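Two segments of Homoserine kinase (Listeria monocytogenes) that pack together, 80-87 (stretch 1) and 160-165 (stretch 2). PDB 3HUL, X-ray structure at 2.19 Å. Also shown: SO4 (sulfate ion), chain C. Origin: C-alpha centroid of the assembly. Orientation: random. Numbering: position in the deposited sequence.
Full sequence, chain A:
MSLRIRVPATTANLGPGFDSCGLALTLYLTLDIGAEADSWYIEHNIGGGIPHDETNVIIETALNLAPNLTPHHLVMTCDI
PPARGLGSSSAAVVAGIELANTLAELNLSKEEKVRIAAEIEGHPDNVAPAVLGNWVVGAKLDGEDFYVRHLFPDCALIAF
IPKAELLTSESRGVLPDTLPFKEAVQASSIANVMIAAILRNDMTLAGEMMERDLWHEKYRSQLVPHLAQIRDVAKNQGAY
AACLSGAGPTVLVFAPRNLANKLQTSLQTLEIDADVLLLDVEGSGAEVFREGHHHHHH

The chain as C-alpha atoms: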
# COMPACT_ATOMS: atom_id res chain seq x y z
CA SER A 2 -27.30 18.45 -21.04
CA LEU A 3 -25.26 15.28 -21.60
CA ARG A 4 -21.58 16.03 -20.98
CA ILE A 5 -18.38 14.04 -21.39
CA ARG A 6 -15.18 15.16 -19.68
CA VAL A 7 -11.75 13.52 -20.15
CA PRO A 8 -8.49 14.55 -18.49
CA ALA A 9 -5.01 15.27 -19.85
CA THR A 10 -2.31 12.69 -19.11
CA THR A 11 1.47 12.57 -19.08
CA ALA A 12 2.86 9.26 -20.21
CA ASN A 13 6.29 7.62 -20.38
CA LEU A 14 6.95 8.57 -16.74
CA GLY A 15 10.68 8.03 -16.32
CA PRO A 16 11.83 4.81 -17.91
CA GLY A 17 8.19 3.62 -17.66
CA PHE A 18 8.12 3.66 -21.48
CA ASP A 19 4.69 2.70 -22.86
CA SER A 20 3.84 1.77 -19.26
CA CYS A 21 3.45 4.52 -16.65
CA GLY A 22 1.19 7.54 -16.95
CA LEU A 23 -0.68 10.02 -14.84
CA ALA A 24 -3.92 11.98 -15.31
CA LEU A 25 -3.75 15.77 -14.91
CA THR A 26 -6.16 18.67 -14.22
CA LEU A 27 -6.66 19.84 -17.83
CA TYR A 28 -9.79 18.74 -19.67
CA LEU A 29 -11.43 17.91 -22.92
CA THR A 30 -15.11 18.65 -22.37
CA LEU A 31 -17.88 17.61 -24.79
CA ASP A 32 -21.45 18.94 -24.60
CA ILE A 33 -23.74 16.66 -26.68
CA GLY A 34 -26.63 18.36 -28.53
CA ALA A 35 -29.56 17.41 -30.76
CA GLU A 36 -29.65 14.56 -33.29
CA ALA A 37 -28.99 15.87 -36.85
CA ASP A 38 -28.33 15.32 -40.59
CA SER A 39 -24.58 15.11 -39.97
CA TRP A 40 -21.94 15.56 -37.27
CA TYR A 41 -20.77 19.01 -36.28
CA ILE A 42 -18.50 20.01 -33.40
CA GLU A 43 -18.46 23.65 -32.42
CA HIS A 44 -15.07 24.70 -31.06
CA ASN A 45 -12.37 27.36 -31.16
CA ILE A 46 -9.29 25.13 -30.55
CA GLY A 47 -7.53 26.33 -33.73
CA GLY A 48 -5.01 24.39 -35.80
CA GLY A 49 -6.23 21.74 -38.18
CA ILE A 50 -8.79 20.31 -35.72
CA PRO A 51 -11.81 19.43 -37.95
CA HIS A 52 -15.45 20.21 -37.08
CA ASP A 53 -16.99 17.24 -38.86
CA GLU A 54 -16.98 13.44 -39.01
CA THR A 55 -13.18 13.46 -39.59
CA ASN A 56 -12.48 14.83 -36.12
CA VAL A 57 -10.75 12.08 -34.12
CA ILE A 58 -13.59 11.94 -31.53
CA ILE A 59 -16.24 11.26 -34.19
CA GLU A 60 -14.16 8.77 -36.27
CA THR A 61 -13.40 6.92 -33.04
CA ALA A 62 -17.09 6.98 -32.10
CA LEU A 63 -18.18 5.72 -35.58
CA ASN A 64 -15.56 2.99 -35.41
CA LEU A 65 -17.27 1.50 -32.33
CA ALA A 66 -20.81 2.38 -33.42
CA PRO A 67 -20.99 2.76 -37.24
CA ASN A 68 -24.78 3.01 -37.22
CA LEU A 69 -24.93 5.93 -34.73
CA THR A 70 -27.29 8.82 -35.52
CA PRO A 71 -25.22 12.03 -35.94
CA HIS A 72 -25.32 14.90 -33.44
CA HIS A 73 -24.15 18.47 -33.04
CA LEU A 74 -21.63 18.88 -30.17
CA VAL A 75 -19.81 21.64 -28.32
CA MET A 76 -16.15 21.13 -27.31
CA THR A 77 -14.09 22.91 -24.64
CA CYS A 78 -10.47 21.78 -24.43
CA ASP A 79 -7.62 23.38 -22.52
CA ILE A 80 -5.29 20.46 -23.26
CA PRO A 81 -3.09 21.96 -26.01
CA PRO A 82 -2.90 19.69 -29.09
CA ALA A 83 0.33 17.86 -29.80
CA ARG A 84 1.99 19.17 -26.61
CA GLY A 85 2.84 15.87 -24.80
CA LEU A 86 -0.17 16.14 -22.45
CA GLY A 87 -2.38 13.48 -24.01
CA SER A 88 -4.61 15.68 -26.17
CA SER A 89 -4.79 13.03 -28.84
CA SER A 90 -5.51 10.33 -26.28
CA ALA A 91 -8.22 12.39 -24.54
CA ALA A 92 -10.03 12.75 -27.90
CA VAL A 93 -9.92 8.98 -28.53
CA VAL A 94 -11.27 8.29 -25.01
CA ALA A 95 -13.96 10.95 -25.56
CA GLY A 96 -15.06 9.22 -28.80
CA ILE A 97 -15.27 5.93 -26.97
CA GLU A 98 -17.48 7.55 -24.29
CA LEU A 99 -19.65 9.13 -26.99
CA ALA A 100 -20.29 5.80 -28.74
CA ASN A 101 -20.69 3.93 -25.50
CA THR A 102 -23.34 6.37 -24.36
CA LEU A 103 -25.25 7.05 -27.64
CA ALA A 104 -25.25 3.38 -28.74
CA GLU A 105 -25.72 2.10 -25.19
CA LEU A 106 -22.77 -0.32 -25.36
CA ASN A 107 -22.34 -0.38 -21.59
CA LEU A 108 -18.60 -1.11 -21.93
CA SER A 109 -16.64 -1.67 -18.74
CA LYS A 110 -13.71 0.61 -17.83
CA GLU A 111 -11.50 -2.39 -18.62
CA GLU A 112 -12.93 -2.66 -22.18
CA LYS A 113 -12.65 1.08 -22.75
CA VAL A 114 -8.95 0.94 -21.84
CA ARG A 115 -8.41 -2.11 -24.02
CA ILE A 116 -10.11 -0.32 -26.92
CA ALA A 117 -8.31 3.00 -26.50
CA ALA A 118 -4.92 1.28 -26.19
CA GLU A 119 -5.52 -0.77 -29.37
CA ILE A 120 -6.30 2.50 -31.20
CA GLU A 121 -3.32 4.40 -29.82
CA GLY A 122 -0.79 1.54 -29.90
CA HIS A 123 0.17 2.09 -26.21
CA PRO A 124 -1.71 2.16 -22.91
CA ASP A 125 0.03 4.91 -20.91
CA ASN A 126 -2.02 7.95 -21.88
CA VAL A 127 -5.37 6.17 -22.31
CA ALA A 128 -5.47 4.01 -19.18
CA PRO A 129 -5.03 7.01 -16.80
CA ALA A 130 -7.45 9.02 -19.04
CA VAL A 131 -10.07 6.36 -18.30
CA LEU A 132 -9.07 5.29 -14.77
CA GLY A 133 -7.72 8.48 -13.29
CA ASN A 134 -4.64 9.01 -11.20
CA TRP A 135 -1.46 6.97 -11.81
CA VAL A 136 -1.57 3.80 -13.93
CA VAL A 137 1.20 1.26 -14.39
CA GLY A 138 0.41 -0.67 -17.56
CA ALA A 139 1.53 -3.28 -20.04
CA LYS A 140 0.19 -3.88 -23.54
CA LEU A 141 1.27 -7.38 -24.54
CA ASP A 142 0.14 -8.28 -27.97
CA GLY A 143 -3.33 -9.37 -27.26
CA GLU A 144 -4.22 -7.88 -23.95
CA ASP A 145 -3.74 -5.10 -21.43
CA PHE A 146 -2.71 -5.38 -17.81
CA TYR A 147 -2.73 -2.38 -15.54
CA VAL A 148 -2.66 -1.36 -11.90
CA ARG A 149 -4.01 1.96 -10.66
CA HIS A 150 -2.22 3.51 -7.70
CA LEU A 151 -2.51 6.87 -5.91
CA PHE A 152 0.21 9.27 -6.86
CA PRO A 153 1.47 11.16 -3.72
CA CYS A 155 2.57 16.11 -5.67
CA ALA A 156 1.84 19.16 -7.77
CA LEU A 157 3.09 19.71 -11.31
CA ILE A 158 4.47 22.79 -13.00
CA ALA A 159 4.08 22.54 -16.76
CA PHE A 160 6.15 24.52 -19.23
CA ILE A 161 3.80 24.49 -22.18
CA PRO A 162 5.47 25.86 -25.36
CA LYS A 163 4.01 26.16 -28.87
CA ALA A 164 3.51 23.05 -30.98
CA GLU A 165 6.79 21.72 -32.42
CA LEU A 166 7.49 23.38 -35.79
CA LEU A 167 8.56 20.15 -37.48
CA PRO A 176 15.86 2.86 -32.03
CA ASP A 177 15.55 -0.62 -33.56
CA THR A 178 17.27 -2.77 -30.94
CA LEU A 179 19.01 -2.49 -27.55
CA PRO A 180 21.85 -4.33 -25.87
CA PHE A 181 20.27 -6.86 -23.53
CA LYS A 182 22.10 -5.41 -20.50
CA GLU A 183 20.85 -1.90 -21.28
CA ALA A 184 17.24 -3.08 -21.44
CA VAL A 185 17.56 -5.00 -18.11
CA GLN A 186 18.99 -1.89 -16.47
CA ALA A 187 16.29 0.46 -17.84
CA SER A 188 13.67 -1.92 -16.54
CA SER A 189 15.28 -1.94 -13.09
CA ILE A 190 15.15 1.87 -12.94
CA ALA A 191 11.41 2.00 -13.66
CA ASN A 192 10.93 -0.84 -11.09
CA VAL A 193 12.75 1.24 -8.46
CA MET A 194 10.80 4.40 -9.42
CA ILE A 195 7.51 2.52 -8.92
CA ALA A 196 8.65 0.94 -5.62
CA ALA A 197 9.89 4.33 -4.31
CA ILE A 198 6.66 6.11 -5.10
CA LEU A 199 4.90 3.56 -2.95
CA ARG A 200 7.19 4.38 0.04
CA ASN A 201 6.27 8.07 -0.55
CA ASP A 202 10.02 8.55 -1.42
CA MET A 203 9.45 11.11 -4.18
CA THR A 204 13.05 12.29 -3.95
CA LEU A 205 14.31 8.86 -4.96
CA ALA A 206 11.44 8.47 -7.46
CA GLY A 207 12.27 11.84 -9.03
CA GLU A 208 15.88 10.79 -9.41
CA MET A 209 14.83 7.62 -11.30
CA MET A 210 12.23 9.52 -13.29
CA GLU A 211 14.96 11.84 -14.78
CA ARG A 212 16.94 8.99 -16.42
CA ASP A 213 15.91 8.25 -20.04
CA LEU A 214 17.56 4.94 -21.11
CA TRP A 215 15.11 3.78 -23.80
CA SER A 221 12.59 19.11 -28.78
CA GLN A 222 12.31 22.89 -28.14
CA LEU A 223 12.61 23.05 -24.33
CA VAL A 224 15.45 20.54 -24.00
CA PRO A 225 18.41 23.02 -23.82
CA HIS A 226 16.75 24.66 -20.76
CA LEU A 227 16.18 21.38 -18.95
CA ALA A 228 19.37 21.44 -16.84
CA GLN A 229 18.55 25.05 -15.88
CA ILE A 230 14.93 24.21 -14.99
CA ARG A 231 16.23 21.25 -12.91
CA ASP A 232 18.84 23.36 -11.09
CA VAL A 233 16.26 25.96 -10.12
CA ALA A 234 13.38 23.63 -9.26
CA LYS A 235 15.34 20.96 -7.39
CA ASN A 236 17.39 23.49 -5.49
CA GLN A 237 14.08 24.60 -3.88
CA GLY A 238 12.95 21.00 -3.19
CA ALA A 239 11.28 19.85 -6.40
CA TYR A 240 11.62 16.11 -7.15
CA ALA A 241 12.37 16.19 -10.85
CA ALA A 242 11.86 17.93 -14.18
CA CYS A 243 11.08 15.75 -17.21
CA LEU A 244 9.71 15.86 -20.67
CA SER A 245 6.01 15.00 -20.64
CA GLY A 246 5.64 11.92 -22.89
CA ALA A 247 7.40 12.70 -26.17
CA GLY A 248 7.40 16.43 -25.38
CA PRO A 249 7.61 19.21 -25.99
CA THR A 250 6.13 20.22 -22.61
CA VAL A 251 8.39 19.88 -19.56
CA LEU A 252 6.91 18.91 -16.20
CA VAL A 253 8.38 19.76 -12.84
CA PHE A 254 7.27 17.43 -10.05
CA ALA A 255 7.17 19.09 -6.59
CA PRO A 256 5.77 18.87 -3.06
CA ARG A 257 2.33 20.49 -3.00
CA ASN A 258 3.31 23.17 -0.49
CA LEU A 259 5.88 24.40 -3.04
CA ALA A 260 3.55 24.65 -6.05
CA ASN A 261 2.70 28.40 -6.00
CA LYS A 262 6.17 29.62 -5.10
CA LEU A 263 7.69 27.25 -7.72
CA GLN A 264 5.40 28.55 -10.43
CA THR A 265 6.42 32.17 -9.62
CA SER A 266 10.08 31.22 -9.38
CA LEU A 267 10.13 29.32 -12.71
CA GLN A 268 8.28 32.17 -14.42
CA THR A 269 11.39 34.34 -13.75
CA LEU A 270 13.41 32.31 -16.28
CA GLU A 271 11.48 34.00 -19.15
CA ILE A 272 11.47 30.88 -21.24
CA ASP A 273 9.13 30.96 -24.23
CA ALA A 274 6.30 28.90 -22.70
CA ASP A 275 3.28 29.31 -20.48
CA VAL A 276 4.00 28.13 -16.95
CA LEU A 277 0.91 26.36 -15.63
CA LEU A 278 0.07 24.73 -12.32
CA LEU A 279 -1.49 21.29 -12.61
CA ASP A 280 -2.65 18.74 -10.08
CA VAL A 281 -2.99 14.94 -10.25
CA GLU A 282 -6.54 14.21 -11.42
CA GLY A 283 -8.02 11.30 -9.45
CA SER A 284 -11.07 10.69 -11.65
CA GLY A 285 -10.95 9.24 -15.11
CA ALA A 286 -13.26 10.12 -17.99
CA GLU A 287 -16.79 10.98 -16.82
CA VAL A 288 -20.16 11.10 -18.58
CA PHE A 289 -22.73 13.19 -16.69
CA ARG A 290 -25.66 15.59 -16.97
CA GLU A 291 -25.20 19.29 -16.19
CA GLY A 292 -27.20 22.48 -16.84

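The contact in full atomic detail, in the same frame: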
# COMPACT_ATOMS: atom_id res chain seq x y z
N ILE A 80 -6.46 21.30 -22.99
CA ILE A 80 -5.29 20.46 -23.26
C ILE A 80 -4.76 20.85 -24.65
O ILE A 80 -5.36 20.50 -25.65
CB ILE A 80 -5.64 18.92 -23.31
CG1 ILE A 80 -6.48 18.45 -22.11
CG2 ILE A 80 -4.36 18.05 -23.44
CD1 ILE A 80 -7.13 17.08 -22.35
N PRO A 81 -3.62 21.57 -24.71
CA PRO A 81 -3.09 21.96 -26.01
C PRO A 81 -2.75 20.74 -26.87
O PRO A 81 -2.14 19.78 -26.35
CB PRO A 81 -1.82 22.74 -25.66
CG PRO A 81 -2.02 23.18 -24.25
CD PRO A 81 -2.76 22.05 -23.61
N PRO A 82 -3.15 20.77 -28.16
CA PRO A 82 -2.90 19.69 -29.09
C PRO A 82 -1.42 19.51 -29.32
O PRO A 82 -0.66 20.50 -29.30
CB PRO A 82 -3.56 20.16 -30.38
CG PRO A 82 -4.46 21.27 -30.00
CD PRO A 82 -3.84 21.91 -28.81
N ALA A 83 -1.04 18.25 -29.53
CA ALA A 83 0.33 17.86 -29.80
C ALA A 83 1.36 18.53 -28.86
O ALA A 83 2.42 18.97 -29.30
CB ALA A 83 0.68 18.09 -31.29
N ARG A 84 1.06 18.56 -27.57
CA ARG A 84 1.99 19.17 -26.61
C ARG A 84 2.58 18.20 -25.56
O ARG A 84 3.29 18.62 -24.66
CB ARG A 84 1.38 20.42 -25.97
CG ARG A 84 2.32 21.66 -26.03
CD ARG A 84 2.52 22.12 -27.51
NE ARG A 84 1.26 22.27 -28.25
CZ ARG A 84 0.51 23.37 -28.19
NH1 ARG A 84 0.87 24.38 -27.40
NH2 ARG A 84 -0.64 23.45 -28.87
N GLY A 85 2.31 16.90 -25.71
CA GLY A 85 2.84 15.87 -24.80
C GLY A 85 1.98 15.66 -23.56
O GLY A 85 2.40 14.98 -22.61
N LEU A 86 0.78 16.23 -23.57
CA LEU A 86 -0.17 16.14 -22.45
C LEU A 86 -1.43 15.31 -22.77
O LEU A 86 -2.44 15.43 -22.08
CB LEU A 86 -0.53 17.53 -21.92
CG LEU A 86 0.62 18.31 -21.29
CD1 LEU A 86 0.24 19.79 -21.15
CD2 LEU A 86 1.02 17.72 -19.91
N GLY A 87 -1.34 14.44 -23.77
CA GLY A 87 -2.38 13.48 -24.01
C GLY A 87 -3.66 14.08 -24.56
O GLY A 87 -4.76 13.66 -24.20
N PHE A 160 5.73 23.55 -18.22
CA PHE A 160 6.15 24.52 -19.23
C PHE A 160 5.52 24.10 -20.54
O PHE A 160 5.98 23.14 -21.17
CB PHE A 160 7.66 24.49 -19.41
CG PHE A 160 8.42 25.13 -18.31
CD1 PHE A 160 8.91 26.42 -18.46
CD2 PHE A 160 8.72 24.43 -17.14
CE1 PHE A 160 9.67 27.01 -17.46
CE2 PHE A 160 9.46 25.01 -16.13
CZ PHE A 160 9.94 26.31 -16.29
N ILE A 161 4.49 24.81 -20.95
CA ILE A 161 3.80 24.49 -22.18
C ILE A 161 4.22 25.46 -23.31
O ILE A 161 3.77 26.61 -23.32
CB ILE A 161 2.29 24.51 -21.95
CG1 ILE A 161 1.93 23.46 -20.89
CG2 ILE A 161 1.53 24.31 -23.27
CD1 ILE A 161 0.57 23.62 -20.35
N PRO A 162 5.11 25.00 -24.22
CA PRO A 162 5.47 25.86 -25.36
C PRO A 162 4.49 25.65 -26.51
O PRO A 162 3.50 24.92 -26.37
CB PRO A 162 6.85 25.33 -25.76
CG PRO A 162 6.76 23.83 -25.46
CD PRO A 162 5.68 23.65 -24.37
N LYS A 163 4.77 26.31 -27.63
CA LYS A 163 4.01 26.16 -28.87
C LYS A 163 4.22 24.76 -29.41
O LYS A 163 5.22 24.11 -29.07
CB LYS A 163 4.55 27.19 -29.89
CG LYS A 163 4.42 28.66 -29.42
CD LYS A 163 2.96 29.06 -29.43
CE LYS A 163 2.77 30.55 -29.23
NZ LYS A 163 1.31 30.84 -29.19
N ALA A 164 3.31 24.30 -30.26
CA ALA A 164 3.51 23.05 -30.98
C ALA A 164 4.89 23.06 -31.64
O ALA A 164 5.40 24.11 -32.02
CB ALA A 164 2.41 22.84 -32.03
N GLU A 165 5.52 21.89 -31.71
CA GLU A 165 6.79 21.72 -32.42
C GLU A 165 6.63 22.14 -33.89
O GLU A 165 5.61 21.85 -34.53
CB GLU A 165 7.25 20.27 -32.32
CG GLU A 165 8.77 20.03 -32.38
CD GLU A 165 9.54 20.60 -31.20
OE1 GLU A 165 10.76 20.90 -31.35
OE2 GLU A 165 8.94 20.76 -30.11
S SO4 C . -0.15 14.58 -27.28
O1 SO4 C . 0.21 13.71 -26.14
O2 SO4 C . 1.10 15.17 -27.72
O3 SO4 C . -0.75 13.83 -28.39
O4 SO4 C . -1.09 15.59 -26.86

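This is a small contact, 290 Å² summed over both sides, in which one arginine side chain bridges two backbone carbonyls while an isoleucine beside it packs against apolar side-chain atoms. No backbone pairing joins the stretches: 80-87 has no regular helix or strand, stretch 2 begins in a strand that starts earlier in the chain, and the nearest CA atoms, those of R84 and A164, lie 6.0 Å apart.

R84 loses the most area, 88 Å². Its CA-to-CB bond points sideways, but chi2 and chi3 are both p (66° and 50°), a folded chain whose end comes nearer to stretch 2. There NH1 donates to P162 O at 2.9 Å and 152°, with the oxygen near the guanidinium plane, where the N-H groups point. Within its own stretch, R84 NE and NH2 both reach P82 O, at 2.8 and 3.0 Å, so the one guanidinium ties the two stretches together. A164 N lies over one guanidinium face, 3.5 Å from R84 NE, a packing contact.

I161 supplies the apolar part. Its CG2 meets P81 CG and the aliphatic R84 CG, each at 3.9 Å, while I161 CD1 meets L86 CD1 at 3.9 Å.

Beyond the interface, G85 N and G87 N each donate to the sulfate, at 2.9 Å from O2 and O1 respectively.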